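PDB 2R5U: replicative DNA helicase DnaB, 1st part from Mycobacterium tuberculosis, which probably serves as the main replicative helicase, an ATP-driven hexamer that unwinds DNA 5' to 3' ahead of the replisome, here represented by its N-terminal domain. Local coordinates for residues I72-L75 against Y76-E80; A64-N67 against V68-A71; S36-G39 against G40-L43; A116-A119 against G120-S124. One frame throughout, in Å; residues are numbered along the deposited sequence.

Interaction 1: residues I72-L75 against Y76-E80; sequences ILDL and YGRGE
The guanidinium of Arg78 has the CA of Leu75 over one of its faces, while the carbonyl oxygen of Asp74 approaches it obliquely. Leu75 CD2 touches the group at NH2 (3.6 Å). The Asp74 carboxylate is steeply turned, its plane 68° from that of the guanidinium, and Asp74 OD2 stays 4.1 Å from Arg78 NH2, too far for a salt bridge; its OD1 is paired with Arg94 instead. The arginine chain bends at its third torsion (-84°), folding the charged end back over the last helical turn. There Arg78 NH1 meets Glu80 OE2 in a tight salt bridge of 2.6 Å, and Arg78 NH2 is bridged to Glu90. Leu75 CD2 also lies against Glu80 OE2 (3.3 Å); the one methyl thus touches both members of the ion pair, the leucine running roughly perpendicular to the glutamate. Beneath these side chains the helix ends in a Schellman motif. Leu75 O accepts Glu80 N at 3.0 Å and Arg78 N, also at 3.0 Å, from opposite faces of its carbonyl plane, and Gly79 N returns to Tyr76 O at 3.1 Å. Gly79 makes the reversal with positive phi (70°). The contact closes helix 63-77: Leu75 and Ile72 pack on helix 84-93, Tyr76 and Leu73 on helix 45-52, and Ile72 and Leu73 also reach helix 31-43. Glu80 packs on Tyr121 of a neighbouring subunit of the hexamer.

Interaction 2: residues A64-N67 against V68-A71; sequences AHQN and VYDA
Asp70 folds back along the helix against Gln66, its carboxylate lying at a slant across the glutamine side chain with OD2 3.6 Å from Gln66 CG. The two flat ends are moderately twisted, amide and carboxylate planes 34° apart. Gln66 also flanks Tyr69, but its amide is turned 82° to the phenol ring, nearly perpendicular. Asp70 OD1 lies at the edge of that ring, in its plane. A water joins the other carboxylate oxygen to Asn67: it donates to Asp70 OD2 at 2.8 Å and to Asn67 OD1 at 2.8 Å, bridging residues i and i+3, about one turn apart. The first torsion of Asp70 (-63°) sets CG beside its own backbone N, which turns the carboxylate toward the preceding turn, within reach of this water. Val68 packs in the same backward sense, with CG2 3.2 Å from Ala64 O. Below the side chains, four consecutive i to i+4 bonds fix their spacing, from Val68 N to Ala64 O (3.1 Å) through to Ala71 N to Asn67 O (3.0 Å). Farther out, Glu34 holds His65 ND1, and the Tyr69 ring meets that of Phe60. This middle part of helix 63-77 is sandwiched among its neighbours: His65 and Tyr69 pack on helix 31-43, Tyr69 also on helix 45-52, and Asn67 and Ala71 on helix 84-93.

Interaction 3: residues S36-G39 against G40-L43; sequences SVLG and GMLL
Val37 and Met41 run alongside each other in the same direction from adjacent turns of one helix, with Val37 CG1 3.8 Å from Met41 SD. The methionine starts with CG beside its own backbone N, carrying CG back over the Val37 carbonyl to 3.1 Å from Val37 O; a bend at the third torsion (77°) then swings CE away from the valine. Leu38 adds a looser flank, its CD2 4.4 Å from Met41 SD. One residue on, Leu42 repeats the backward lean with its CG 3.4 Å from Leu38 O, and Leu43 does the same over Gly39 O, CG to O again 3.4 Å. Gly39 and Gly40, without side chains, are buried. The backbone is regular through Leu42: Met41 N reaches Val37 O at 3.1 Å and nearly straight (171°), and Leu42 N still bonds to Leu38 O. The slackening begins at Gly39 O, which receives only weak bonds from Leu42 N and Leu43 N, while Leu43 N also bonds to Gly40 O in an i to i+3 step. Met41 and Leu38 pack on helix 63-77, and Val37 on helices 45-52 and 119-147. The arrangement is that of a buried helix in a globular all-helical bundle, here the compact head of the DnaB N-terminal domain.

Interaction 4: residues A116-A119 against G120-S124; sequences AANA and GYYAS
Asn118 meets Tyr122 where a type I turn, Ala116 to Ala119, runs into the first turn of helix 119-147. Asn118 occupies the N-cap position, yet its side chain makes no capping bond; it contributes instead through CB, 3.4 Å from Tyr122 CE1. The first torsions of the two tyrosines differ. The Tyr122 ring is set beside its own backbone N (chi1 -68°), leaning back toward the turn and Asn118, and its CD1 comes 3.2 Å from Asn118 O. Tyr121 takes the other course, with CG across from its backbone N (chi1 164°), which sends its ring outward from the helix, beside that of Tyr122. The two phenols consequently converge: Tyr121 CD1 stands 3.7 Å above the Tyr122 ring, over its centre, while Tyr122 CZ lies in the plane of the Tyr121 ring at its edge. Backbone bonds carry the helix start, Tyr122 N to Asn118 O at 3.0 Å and Ala123 N to Ala119 O at 2.9 Å. Water supplements them, accepting from Tyr121 N and donating to Ala117 O. Ala119 faces inward on Ala47 and Val51 of helix 45-52, and Tyr122 packs on Ala33, Ser36 and Val37 of helix 31-43. At the far end, the hydroxyl of Ser124 reaches back along the helix, where OG donates to Tyr121 O at 2.8 Å.

How the interactions relate
Interactions 1 and 2 are successive parts of helix 63-77, their centres 13 Å apart, and interaction 3 joins both to the rest of the bundle. Met41 CE is the shared contact: it lies 3.6 Å from Tyr69 CE1 of interaction 2 and 3.7 Å from Ile72 CG2 of interaction 1. Leu38 CD1 adds a touch on His65 CB at 3.7 Å. Another face of helix 31-43 meets interaction 4, where Gly40 O lies 3.2 Å from Ala116 CB and Val37 CG2 3.4 Å from Ala123 N. The nearest atoms of interactions 1 and 4 are about 10 Å apart, without touching. Between interactions 2 and 4 the nearest atoms are about 7 Å apart.

Interaction 1: residues I72-L75 against Y76-E80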
ATOM      1  N   ILE B  72      -3.038  23.577  23.988  1.00 26.09           N
ATOM      2  CA  ILE B  72      -2.698  24.203  25.286  1.00 25.97           C
ATOM      3  C   ILE B  72      -1.483  23.502  25.939  1.00 26.84           C
ATOM      4  O   ILE B  72      -0.533  24.153  26.390  1.00 25.47           O
ATOM      5  CB  ILE B  72      -3.898  24.209  26.254  1.00 26.11           C
ATOM      6  CG1 ILE B  72      -5.109  24.963  25.648  1.00 24.57           C
ATOM      7  CG2 ILE B  72      -3.507  24.826  27.591  1.00 25.89           C
ATOM      8  CD1 ILE B  72      -6.420  24.773  26.482  1.00 25.79           C
ATOM      9  N   LEU B  73      -1.513  22.176  25.991  1.00 27.55           N
ATOM     10  CA  LEU B  73      -0.408  21.430  26.573  1.00 30.02           C
ATOM     11  C   LEU B  73       0.888  21.664  25.799  1.00 30.53           C
ATOM     12  O   LEU B  73       1.957  21.742  26.402  1.00 30.76           O
ATOM     13  CB  LEU B  73      -0.717  19.936  26.636  1.00 30.36           C
ATOM     14  CG  LEU B  73      -1.754  19.417  27.631  1.00 33.59           C
ATOM     15  CD1 LEU B  73      -1.290  18.026  28.034  1.00 36.03           C
ATOM     16  CD2 LEU B  73      -1.970  20.295  28.870  1.00 36.31           C
ATOM     17  N   ASP B  74       0.796  21.757  24.468  1.00 31.06           N
ATOM     18  CA  ASP B  74       1.972  22.081  23.630  1.00 32.46           C
ATOM     19  C   ASP B  74       2.648  23.378  24.064  1.00 31.46           C
ATOM     20  O   ASP B  74       3.874  23.430  24.234  1.00 32.06           O
ATOM     21  CB  ASP B  74       1.592  22.207  22.158  1.00 33.28           C
ATOM     22  CG  ASP B  74       2.223  21.144  21.306  1.00 39.01           C
ATOM     23  OD1 ASP B  74       1.666  20.018  21.247  1.00 43.99           O
ATOM     24  OD2 ASP B  74       3.288  21.440  20.694  1.00 42.60           O
ATOM     25  N   LEU B  75       1.835  24.418  24.226  1.00 30.06           N
ATOM     26  CA  LEU B  75       2.289  25.735  24.657  1.00 29.43           C
ATOM     27  C   LEU B  75       2.858  25.712  26.076  1.00 29.46           C
ATOM     28  O   LEU B  75       3.944  26.220  26.326  1.00 27.93           O
ATOM     29  CB  LEU B  75       1.143  26.740  24.546  1.00 29.48           C
ATOM     30  CG  LEU B  75       0.782  27.147  23.104  1.00 28.93           C
ATOM     31  CD1 LEU B  75      -0.528  27.913  23.074  1.00 26.96           C
ATOM     32  CD2 LEU B  75       1.897  27.982  22.498  1.00 27.77           C
ATOM     33  N   TYR B  76       2.107  25.104  26.991  1.00 29.14           N
ATOM     34  CA  TYR B  76       2.495  25.005  28.392  1.00 31.07           C
ATOM     35  C   TYR B  76       3.828  24.244  28.588  1.00 31.32           C
ATOM     36  O   TYR B  76       4.665  24.653  29.394  1.00 31.64           O
ATOM     37  CB  TYR B  76       1.341  24.370  29.166  1.00 30.48           C
ATOM     38  CG  TYR B  76       1.566  24.078  30.632  1.00 30.41           C
ATOM     39  CD1 TYR B  76       1.341  25.057  31.606  1.00 31.65           C
ATOM     40  CD2 TYR B  76       1.910  22.795  31.052  1.00 30.26           C
ATOM     41  CE1 TYR B  76       1.503  24.767  32.966  1.00 32.18           C
ATOM     42  CE2 TYR B  76       2.078  22.493  32.394  1.00 30.01           C
ATOM     43  CZ  TYR B  76       1.880  23.479  33.340  1.00 31.01           C
ATOM     44  OH  TYR B  76       2.040  23.149  34.661  1.00 34.75           O
ATOM     45  N   GLY B  77       4.015  23.147  27.852  1.00 32.38           N
ATOM     46  CA  GLY B  77       5.260  22.369  27.891  1.00 34.44           C
ATOM     47  C   GLY B  77       6.461  23.150  27.370  1.00 35.62           C
ATOM     48  O   GLY B  77       7.602  22.805  27.655  1.00 36.43           O
ATOM     49  N   ARG B  78       6.184  24.216  26.625  1.00 36.16           N
ATOM     50  CA  ARG B  78       7.204  25.108  26.096  1.00 37.29           C
ATOM     51  C   ARG B  78       7.412  26.360  26.916  1.00 36.87           C
ATOM     52  O   ARG B  78       8.220  27.201  26.551  1.00 37.21           O
ATOM     53  CB  ARG B  78       6.861  25.488  24.662  1.00 37.42           C
ATOM     54  CG  ARG B  78       7.285  24.452  23.659  1.00 40.51           C
ATOM     55  CD  ARG B  78       7.144  24.992  22.256  1.00 44.99           C
ATOM     56  NE  ARG B  78       5.786  24.835  21.752  1.00 48.49           N
ATOM     57  CZ  ARG B  78       5.117  25.777  21.097  1.00 50.58           C
ATOM     58  NH1 ARG B  78       5.678  26.959  20.872  1.00 52.58           N
ATOM     59  NH2 ARG B  78       3.883  25.544  20.676  1.00 50.73           N
ATOM     60  N   GLY B  79       6.692  26.493  28.026  1.00 36.49           N
ATOM     61  CA  GLY B  79       6.788  27.682  28.846  1.00 36.17           C
ATOM     62  C   GLY B  79       6.192  28.921  28.196  1.00 36.37           C
ATOM     63  O   GLY B  79       6.512  30.047  28.577  1.00 36.54           O
ATOM     64  N   GLU B  80       5.314  28.717  27.221  1.00 35.62           N
ATOM     65  CA  GLU B  80       4.582  29.816  26.608  1.00 35.84           C
ATOM     66  C   GLU B  80       3.171  29.898  27.200  1.00 34.51           C
ATOM     67  O   GLU B  80       2.588  28.865  27.569  1.00 34.55           O
ATOM     68  CB  GLU B  80       4.558  29.651  25.079  1.00 35.28           C
ATOM     69  CG  GLU B  80       5.991  29.646  24.475  1.00 37.14           C
ATOM     70  CD  GLU B  80       6.062  29.239  23.014  1.00 38.63           C
ATOM     71  OE1 GLU B  80       7.202  29.151  22.493  1.00 43.43           O
ATOM     72  OE2 GLU B  80       5.005  28.995  22.377  1.00 41.13           O
TER

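Interaction 2: residues A64-N67 against V68-A71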
ATOM      1  N   ALA B  64     -12.673  17.862  18.628  1.00 30.65           N
ATOM      2  CA  ALA B  64     -12.348  19.289  18.716  1.00 29.79           C
ATOM      3  C   ALA B  64     -11.763  19.669  20.089  1.00 29.20           C
ATOM      4  O   ALA B  64     -10.827  20.457  20.160  1.00 29.05           O
ATOM      5  CB  ALA B  64     -13.575  20.154  18.405  1.00 29.45           C
ATOM      6  N   HIS B  65     -12.322  19.095  21.155  1.00 27.88           N
ATOM      7  CA  HIS B  65     -11.863  19.338  22.505  1.00 27.04           C
ATOM      8  C   HIS B  65     -10.470  18.766  22.755  1.00 26.28           C
ATOM      9  O   HIS B  65      -9.657  19.425  23.379  1.00 24.63           O
ATOM     10  CB  HIS B  65     -12.856  18.831  23.551  1.00 26.56           C
ATOM     11  CG  HIS B  65     -14.181  19.519  23.505  1.00 26.40           C
ATOM     12  ND1 HIS B  65     -15.269  19.081  24.219  1.00 27.96           N
ATOM     13  CD2 HIS B  65     -14.589  20.625  22.834  1.00 27.35           C
ATOM     14  CE1 HIS B  65     -16.291  19.890  24.007  1.00 28.23           C
ATOM     15  NE2 HIS B  65     -15.905  20.834  23.166  1.00 29.21           N
ATOM     16  N   GLN B  66     -10.191  17.552  22.258  1.00 26.17           N
ATOM     17  CA  GLN B  66      -8.834  16.991  22.363  1.00 26.33           C
ATOM     18  C   GLN B  66      -7.820  17.880  21.659  1.00 25.86           C
ATOM     19  O   GLN B  66      -6.716  18.064  22.154  1.00 25.61           O
ATOM     20  CB  GLN B  66      -8.721  15.557  21.797  1.00 26.90           C
ATOM     21  CG  GLN B  66      -7.415  14.853  22.220  1.00 28.27           C
ATOM     22  CD  GLN B  66      -7.367  14.564  23.709  1.00 30.76           C
ATOM     23  OE1 GLN B  66      -6.479  15.053  24.428  1.00 34.82           O
ATOM     24  NE2 GLN B  66      -8.345  13.807  24.196  1.00 27.39           N
ATOM     25  N   ASN B  67      -8.188  18.400  20.495  1.00 26.20           N
ATOM     26  CA  ASN B  67      -7.309  19.262  19.702  1.00 26.27           C
ATOM     27  C   ASN B  67      -6.955  20.515  20.509  1.00 25.90           C
ATOM     28  O   ASN B  67      -5.786  20.927  20.563  1.00 24.91           O
ATOM     29  CB  ASN B  67      -7.978  19.710  18.398  1.00 27.30           C
ATOM     30  CG  ASN B  67      -8.127  18.577  17.346  1.00 29.56           C
ATOM     31  OD1 ASN B  67      -7.410  17.572  17.362  1.00 33.29           O
ATOM     32  ND2 ASN B  67      -9.041  18.782  16.407  1.00 31.68           N
ATOM     33  N   VAL B  68      -7.972  21.125  21.122  1.00 24.54           N
ATOM     34  CA  VAL B  68      -7.758  22.344  21.905  1.00 24.09           C
ATOM     35  C   VAL B  68      -6.837  22.032  23.080  1.00 24.35           C
ATOM     36  O   VAL B  68      -5.842  22.735  23.294  1.00 23.98           O
ATOM     37  CB  VAL B  68      -9.071  22.966  22.395  1.00 24.19           C
ATOM     38  CG1 VAL B  68      -8.784  24.185  23.330  1.00 23.56           C
ATOM     39  CG2 VAL B  68      -9.904  23.392  21.194  1.00 22.89           C
ATOM     40  N   TYR B  69      -7.163  20.968  23.813  1.00 24.82           N
ATOM     41  CA  TYR B  69      -6.369  20.533  24.951  1.00 25.55           C
ATOM     42  C   TYR B  69      -4.900  20.291  24.583  1.00 26.26           C
ATOM     43  O   TYR B  69      -3.994  20.744  25.295  1.00 25.68           O
ATOM     44  CB  TYR B  69      -6.987  19.276  25.568  1.00 26.06           C
ATOM     45  CG  TYR B  69      -6.263  18.759  26.798  1.00 27.97           C
ATOM     46  CD1 TYR B  69      -6.538  19.279  28.055  1.00 28.64           C
ATOM     47  CD2 TYR B  69      -5.301  17.741  26.693  1.00 29.53           C
ATOM     48  CE1 TYR B  69      -5.888  18.815  29.175  1.00 30.30           C
ATOM     49  CE2 TYR B  69      -4.640  17.257  27.817  1.00 31.31           C
ATOM     50  CZ  TYR B  69      -4.943  17.809  29.053  1.00 30.33           C
ATOM     51  OH  TYR B  69      -4.326  17.359  30.180  1.00 30.67           O
ATOM     52  N   ASP B  70      -4.680  19.570  23.481  1.00 26.27           N
ATOM     53  CA  ASP B  70      -3.317  19.240  23.010  1.00 27.08           C
ATOM     54  C   ASP B  70      -2.530  20.510  22.653  1.00 26.60           C
ATOM     55  O   ASP B  70      -1.339  20.606  22.961  1.00 26.05           O
ATOM     56  CB  ASP B  70      -3.349  18.293  21.792  1.00 27.56           C
ATOM     57  CG  ASP B  70      -3.974  16.928  22.096  1.00 30.37           C
ATOM     58  OD1 ASP B  70      -4.237  16.591  23.284  1.00 31.87           O
ATOM     59  OD2 ASP B  70      -4.232  16.180  21.112  1.00 32.63           O
ATOM     60  N   ALA B  71      -3.205  21.479  22.027  1.00 25.64           N
ATOM     61  CA  ALA B  71      -2.585  22.766  21.707  1.00 26.32           C
ATOM     62  C   ALA B  71      -2.165  23.540  22.984  1.00 26.43           C
ATOM     63  O   ALA B  71      -1.048  24.068  23.055  1.00 26.68           O
ATOM     64  CB  ALA B  71      -3.511  23.612  20.836  1.00 25.25           C
TER
HETATM   65  O   HOH W   1      -4.895  17.099  18.571  1.00 48.31           O

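Interaction 3: residues S36-G39 against G40-L43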
ATOM      1  N   SER B  36     -16.014  23.424  30.176  1.00 26.07           N
ATOM      2  CA  SER B  36     -15.583  24.128  31.389  1.00 25.88           C
ATOM      3  C   SER B  36     -14.085  23.949  31.701  1.00 25.62           C
ATOM      4  O   SER B  36     -13.403  24.907  32.108  1.00 24.96           O
ATOM      5  CB  SER B  36     -16.418  23.672  32.591  1.00 25.76           C
ATOM      6  OG  SER B  36     -17.791  24.042  32.443  1.00 28.57           O
ATOM      7  N   VAL B  37     -13.583  22.720  31.520  1.00 25.11           N
ATOM      8  CA  VAL B  37     -12.141  22.441  31.641  1.00 24.33           C
ATOM      9  C   VAL B  37     -11.313  23.291  30.684  1.00 24.27           C
ATOM     10  O   VAL B  37     -10.316  23.916  31.092  1.00 23.71           O
ATOM     11  CB  VAL B  37     -11.785  20.960  31.412  1.00 24.89           C
ATOM     12  CG1 VAL B  37     -10.267  20.799  31.259  1.00 26.07           C
ATOM     13  CG2 VAL B  37     -12.223  20.143  32.566  1.00 24.73           C
ATOM     14  N   LEU B  38     -11.721  23.312  29.419  1.00 23.71           N
ATOM     15  CA  LEU B  38     -10.980  24.039  28.399  1.00 24.16           C
ATOM     16  C   LEU B  38     -11.047  25.558  28.632  1.00 24.49           C
ATOM     17  O   LEU B  38     -10.061  26.246  28.449  1.00 23.55           O
ATOM     18  CB  LEU B  38     -11.458  23.667  26.995  1.00 23.27           C
ATOM     19  CG  LEU B  38     -11.167  22.222  26.552  1.00 24.16           C
ATOM     20  CD1 LEU B  38     -11.828  21.950  25.213  1.00 23.46           C
ATOM     21  CD2 LEU B  38      -9.655  21.935  26.493  1.00 21.84           C
ATOM     22  N   GLY B  39     -12.222  26.042  29.034  1.00 24.81           N
ATOM     23  CA  GLY B  39     -12.433  27.459  29.358  1.00 25.67           C
ATOM     24  C   GLY B  39     -11.524  27.888  30.487  1.00 25.52           C
ATOM     25  O   GLY B  39     -10.883  28.918  30.391  1.00 26.32           O
ATOM     26  N   GLY B  40     -11.454  27.068  31.538  1.00 25.54           N
ATOM     27  CA  GLY B  40     -10.602  27.319  32.704  1.00 25.27           C
ATOM     28  C   GLY B  40      -9.119  27.409  32.383  1.00 25.80           C
ATOM     29  O   GLY B  40      -8.440  28.326  32.817  1.00 24.51           O
ATOM     30  N   MET B  41      -8.629  26.426  31.628  1.00 24.67           N
ATOM     31  CA  MET B  41      -7.262  26.381  31.123  1.00 25.88           C
ATOM     32  C   MET B  41      -6.866  27.612  30.318  1.00 25.68           C
ATOM     33  O   MET B  41      -5.742  28.067  30.447  1.00 27.09           O
ATOM     34  CB  MET B  41      -7.048  25.123  30.271  1.00 23.95           C
ATOM     35  CG  MET B  41      -7.192  23.788  31.067  1.00 27.30           C
ATOM     36  SD  MET B  41      -6.993  22.315  29.979  1.00 27.23           S
ATOM     37  CE  MET B  41      -5.202  22.291  29.759  1.00 27.64           C
ATOM     38  N   LEU B  42      -7.783  28.125  29.501  1.00 25.73           N
ATOM     39  CA  LEU B  42      -7.544  29.311  28.670  1.00 26.72           C
ATOM     40  C   LEU B  42      -7.452  30.623  29.505  1.00 27.87           C
ATOM     41  O   LEU B  42      -6.942  31.629  29.025  1.00 27.98           O
ATOM     42  CB  LEU B  42      -8.615  29.438  27.574  1.00 26.17           C
ATOM     43  CG  LEU B  42      -8.529  28.445  26.392  1.00 25.41           C
ATOM     44  CD1 LEU B  42      -9.744  28.517  25.450  1.00 27.38           C
ATOM     45  CD2 LEU B  42      -7.253  28.615  25.590  1.00 24.94           C
ATOM     46  N   LEU B  43      -7.944  30.580  30.743  1.00 29.48           N
ATOM     47  CA  LEU B  43      -7.966  31.750  31.639  1.00 30.71           C
ATOM     48  C   LEU B  43      -6.807  31.785  32.643  1.00 31.74           C
ATOM     49  O   LEU B  43      -6.500  32.833  33.216  1.00 32.35           O
ATOM     50  CB  LEU B  43      -9.307  31.799  32.376  1.00 31.13           C
ATOM     51  CG  LEU B  43     -10.502  32.113  31.469  1.00 30.76           C
ATOM     52  CD1 LEU B  43     -11.792  32.016  32.264  1.00 32.23           C
ATOM     53  CD2 LEU B  43     -10.364  33.495  30.822  1.00 32.66           C
TER

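Interaction 4: residues A116-A119 against G120-S124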
ATOM      1  N   ALA B 116     -11.455  30.261  36.656  1.00 54.19           N
ATOM      2  CA  ALA B 116     -10.858  28.943  36.415  1.00 53.34           C
ATOM      3  C   ALA B 116     -10.736  28.178  37.741  1.00 52.77           C
ATOM      4  O   ALA B 116      -9.962  27.223  37.859  1.00 52.69           O
ATOM      5  CB  ALA B 116      -9.500  29.096  35.744  1.00 53.00           C
ATOM      6  N   ALA B 117     -11.523  28.603  38.734  1.00 51.95           N
ATOM      7  CA  ALA B 117     -11.471  28.043  40.090  1.00 50.41           C
ATOM      8  C   ALA B 117     -11.875  26.562  40.140  1.00 49.41           C
ATOM      9  O   ALA B 117     -11.284  25.760  40.880  1.00 49.24           O
ATOM     10  CB  ALA B 117     -12.358  28.872  41.036  1.00 50.86           C
ATOM     11  N   ASN B 118     -12.883  26.211  39.346  1.00 47.49           N
ATOM     12  CA  ASN B 118     -13.437  24.867  39.358  1.00 46.07           C
ATOM     13  C   ASN B 118     -12.791  23.905  38.336  1.00 44.08           C
ATOM     14  O   ASN B 118     -13.260  22.787  38.189  1.00 43.27           O
ATOM     15  CB  ASN B 118     -14.952  24.924  39.102  1.00 46.37           C
ATOM     16  CG  ASN B 118     -15.746  25.408  40.302  1.00 48.82           C
ATOM     17  OD1 ASN B 118     -16.647  26.244  40.160  1.00 51.12           O
ATOM     18  ND2 ASN B 118     -15.446  24.867  41.484  1.00 49.94           N
ATOM     19  N   ALA B 119     -11.737  24.340  37.640  1.00 41.91           N
ATOM     20  CA  ALA B 119     -11.138  23.547  36.542  1.00 40.12           C
ATOM     21  C   ALA B 119     -10.753  22.103  36.924  1.00 38.80           C
ATOM     22  O   ALA B 119     -11.018  21.175  36.173  1.00 37.74           O
ATOM     23  CB  ALA B 119      -9.948  24.279  35.922  1.00 39.99           C
ATOM     24  N   GLY B 120     -10.142  21.920  38.093  1.00 37.96           N
ATOM     25  CA  GLY B 120      -9.814  20.586  38.594  1.00 37.36           C
ATOM     26  C   GLY B 120     -11.037  19.731  38.893  1.00 36.86           C
ATOM     27  O   GLY B 120     -11.049  18.512  38.643  1.00 36.26           O
ATOM     28  N   TYR B 121     -12.063  20.360  39.454  1.00 36.04           N
ATOM     29  CA  TYR B 121     -13.328  19.688  39.683  1.00 35.94           C
ATOM     30  C   TYR B 121     -13.908  19.153  38.357  1.00 34.99           C
ATOM     31  O   TYR B 121     -14.284  17.989  38.273  1.00 33.41           O
ATOM     32  CB  TYR B 121     -14.323  20.607  40.398  1.00 36.86           C
ATOM     33  CG  TYR B 121     -15.749  20.114  40.307  1.00 38.81           C
ATOM     34  CD1 TYR B 121     -16.626  20.643  39.364  1.00 40.13           C
ATOM     35  CD2 TYR B 121     -16.212  19.105  41.149  1.00 40.69           C
ATOM     36  CE1 TYR B 121     -17.930  20.184  39.265  1.00 40.90           C
ATOM     37  CE2 TYR B 121     -17.515  18.640  41.061  1.00 41.96           C
ATOM     38  CZ  TYR B 121     -18.364  19.186  40.119  1.00 40.73           C
ATOM     39  OH  TYR B 121     -19.658  18.732  40.034  1.00 42.53           O
ATOM     40  N   TYR B 122     -13.959  19.996  37.326  1.00 34.10           N
ATOM     41  CA  TYR B 122     -14.482  19.554  36.042  1.00 33.74           C
ATOM     42  C   TYR B 122     -13.585  18.514  35.371  1.00 32.77           C
ATOM     43  O   TYR B 122     -14.089  17.607  34.708  1.00 31.71           O
ATOM     44  CB  TYR B 122     -14.801  20.732  35.119  1.00 35.36           C
ATOM     45  CG  TYR B 122     -15.975  21.561  35.606  1.00 37.82           C
ATOM     46  CD1 TYR B 122     -15.779  22.828  36.156  1.00 41.23           C
ATOM     47  CD2 TYR B 122     -17.283  21.072  35.536  1.00 40.16           C
ATOM     48  CE1 TYR B 122     -16.856  23.597  36.611  1.00 41.18           C
ATOM     49  CE2 TYR B 122     -18.358  21.819  35.992  1.00 41.49           C
ATOM     50  CZ  TYR B 122     -18.141  23.082  36.534  1.00 41.08           C
ATOM     51  OH  TYR B 122     -19.217  23.831  36.988  1.00 41.45           O
ATOM     52  N   ALA B 123     -12.264  18.632  35.564  1.00 31.56           N
ATOM     53  CA  ALA B 123     -11.318  17.650  35.046  1.00 31.79           C
ATOM     54  C   ALA B 123     -11.582  16.275  35.667  1.00 31.80           C
ATOM     55  O   ALA B 123     -11.479  15.274  34.985  1.00 30.82           O
ATOM     56  CB  ALA B 123      -9.883  18.076  35.315  1.00 30.95           C
ATOM     57  N   SER B 124     -11.912  16.245  36.957  1.00 32.06           N
ATOM     58  CA  SER B 124     -12.212  14.982  37.633  1.00 33.08           C
ATOM     59  C   SER B 124     -13.437  14.265  37.017  1.00 33.16           C
ATOM     60  O   SER B 124     -13.461  13.035  36.944  1.00 33.12           O
ATOM     61  CB  SER B 124     -12.312  15.162  39.153  1.00 33.26           C
ATOM     62  OG  SER B 124     -13.616  15.551  39.575  1.00 37.66           O
TER
HETATM   63  O   HOH W   2     -11.268  22.693  41.242  1.00 41.25           O